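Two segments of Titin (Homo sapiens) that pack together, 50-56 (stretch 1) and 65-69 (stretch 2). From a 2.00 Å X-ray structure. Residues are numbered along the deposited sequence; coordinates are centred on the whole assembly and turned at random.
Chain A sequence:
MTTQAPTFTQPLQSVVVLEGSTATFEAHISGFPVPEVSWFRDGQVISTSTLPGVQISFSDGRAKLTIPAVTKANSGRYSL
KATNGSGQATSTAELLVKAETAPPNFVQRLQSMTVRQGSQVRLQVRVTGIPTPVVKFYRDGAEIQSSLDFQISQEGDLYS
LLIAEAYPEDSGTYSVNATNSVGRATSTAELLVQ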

# COMPACT_ATOMS: atom_id res chain seq x y z
N THR A 50 -10.87 10.25 14.84
CA THR A 50 -11.94 9.39 14.34
C THR A 50 -11.38 8.75 13.08
O THR A 50 -11.61 7.57 12.82
CB THR A 50 -13.18 10.21 13.96
OG1 THR A 50 -13.80 10.72 15.14
CG2 THR A 50 -14.18 9.36 13.19
N LEU A 51 -10.64 9.55 12.32
CA LEU A 51 -10.01 9.12 11.08
C LEU A 51 -8.66 9.84 11.04
O LEU A 51 -8.52 10.92 10.47
CB LEU A 51 -10.87 9.54 9.88
CG LEU A 51 -10.62 8.91 8.50
CD1 LEU A 51 -11.66 9.44 7.53
CD2 LEU A 51 -9.21 9.24 7.99
N PRO A 52 -7.63 9.24 11.67
CA PRO A 52 -6.28 9.81 11.72
C PRO A 52 -5.66 10.09 10.35
O PRO A 52 -5.85 9.33 9.40
CB PRO A 52 -5.50 8.76 12.51
CG PRO A 52 -6.21 7.48 12.15
CD PRO A 52 -7.65 7.88 12.24
N GLY A 53 -4.92 11.19 10.26
CA GLY A 53 -4.29 11.56 9.01
C GLY A 53 -5.23 12.35 8.12
O GLY A 53 -4.81 12.93 7.11
N VAL A 54 -6.51 12.39 8.49
CA VAL A 54 -7.51 13.11 7.72
C VAL A 54 -7.28 14.61 7.75
O VAL A 54 -7.15 15.21 8.82
CB VAL A 54 -8.95 12.82 8.23
CG1 VAL A 54 -9.22 13.57 9.53
CG2 VAL A 54 -9.96 13.21 7.17
N GLN A 55 -7.21 15.22 6.57
CA GLN A 55 -6.99 16.65 6.47
C GLN A 55 -8.30 17.32 6.08
O GLN A 55 -8.83 17.07 5.00
CB GLN A 55 -5.93 16.93 5.41
CG GLN A 55 -4.72 16.00 5.47
CD GLN A 55 -3.65 16.35 4.45
OE1 GLN A 55 -3.94 16.49 3.25
NE2 GLN A 55 -2.42 16.50 4.91
N ILE A 56 -8.82 18.15 6.96
CA ILE A 56 -10.07 18.85 6.69
C ILE A 56 -9.84 20.34 6.59
O ILE A 56 -9.13 20.93 7.42
CB ILE A 56 -11.10 18.57 7.80
CG1 ILE A 56 -11.49 17.09 7.79
CG2 ILE A 56 -12.32 19.46 7.61
CD1 ILE A 56 -12.34 16.66 8.95
N LEU A 65 -11.92 17.50 2.20
CA LEU A 65 -11.58 16.44 3.14
C LEU A 65 -10.65 15.50 2.39
O LEU A 65 -11.04 14.87 1.42
CB LEU A 65 -12.83 15.68 3.59
CG LEU A 65 -12.58 14.60 4.64
CD1 LEU A 65 -13.85 14.34 5.42
CD2 LEU A 65 -12.08 13.33 3.98
N THR A 66 -9.41 15.41 2.85
CA THR A 66 -8.43 14.55 2.18
C THR A 66 -7.89 13.46 3.08
O THR A 66 -7.50 13.71 4.22
CB THR A 66 -7.23 15.37 1.66
OG1 THR A 66 -7.68 16.31 0.68
CG2 THR A 66 -6.19 14.45 1.04
N ILE A 67 -7.89 12.23 2.56
CA ILE A 67 -7.34 11.10 3.29
C ILE A 67 -6.07 10.74 2.53
O ILE A 67 -6.14 10.30 1.38
CB ILE A 67 -8.29 9.89 3.28
CG1 ILE A 67 -9.65 10.29 3.84
CG2 ILE A 67 -7.69 8.76 4.10
CD1 ILE A 67 -10.67 9.17 3.86
N PRO A 68 -4.89 10.96 3.15
CA PRO A 68 -3.59 10.67 2.54
C PRO A 68 -3.49 9.24 1.98
O PRO A 68 -3.52 9.04 0.76
CB PRO A 68 -2.62 10.92 3.68
CG PRO A 68 -3.27 12.06 4.40
CD PRO A 68 -4.71 11.60 4.46
N ALA A 69 -3.35 8.26 2.86
CA ALA A 69 -3.27 6.87 2.43
C ALA A 69 -4.61 6.21 2.73
O ALA A 69 -4.89 5.86 3.87
CB ALA A 69 -2.15 6.15 3.17

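The contact is built around one antiparallel backbone pairing, and everything else is arranged about it. Gln55 and Thr66 form a hydrogen-bonded pair, with CA atoms 5.0 Å apart, and each residue both gives and accepts. Gln55 N donates to Thr66 O at 2.8 Å with an N-H...O angle of 179°, and Thr66 N donates to Gln55 O at 2.8 Å with an angle of 171°. Two short, almost straight bonds between the same two residues fix the register firmly. The next pair, Ile56 with Leu65, is of the non-hydrogen-bonded kind, and its CA atoms lie closer, 4.5 Å apart.

The same carbonyls also collect CA-H...O contacts from neighbouring residues. Val54 CA lies 3.6 Å from Thr66 O, and Leu65 CA lies 3.4 Å from Gln55 O, with angles at hydrogen of 141° and 139°. Such contacts are much weaker than the N-H bonds, but they come naturally with antiparallel pairing.

Apolar side chains form the second layer of the contact. Val54, Leu65 and Ile67, all buried, meet through the CG2 methyl of Val54, which is 3.8 Å from Leu65 CD2 and 4.4 Å from Ile67 CG1. Val54 has a p rotamer, and its compact branched side chain serves two partners at once. Leu51 reaches the same stretch from further back: with both chi angles t, its extended side chain brings CD1 to 3.8 Å from Ile67 CD1, while Ile67, m then t, extends its own chain to meet it. Ile56 adds a looser contact on the face it shares with Leu65, its CG1 lying 4.2 Å from Leu65 CG; it is exposed, its apolar chain resting against Leu65. Branched aliphatic residues suit the buried places of Leu51, Val54, Leu65 and Ile67 because they fill space without leaving a polar group to satisfy, and beta-branched valine and isoleucine favour extended backbone.

Gln55 and Thr66 point to the other face of the sheet; Gln55 is exposed and Thr66 partly so, and polar groups there can be tolerated. Their side chains touch by packing: Gln55 OE1 is 3.8 Å from the methyl CG2 of Thr66. The m, t start of the glutamine lays out its aliphatic portion, and its CD comes within 4.3 Å of Pro68 CG. Gln55 is exposed in the structure, yet 62 Å² of its own surface is covered by the other stretch, the largest such area of any residue here.

The approach to the strand is shaped by a type II turn from Leu51 to Val54. Pro52 fits its second position, with phi at -57°, and Gly53 fits the third, where phi/psi of 85/-11 would jam a CB against the preceding carbonyl oxygen. Such a CB would also lie 4.1 Å from Pro68 CD. The carbonyl oxygen of this residue meets the proline ring, Gly53 O sitting 3.0 Å from Pro68 CD, a snug contact just beyond the paired strands. Altogether the two stretches bury 371 Å², counted over both sides.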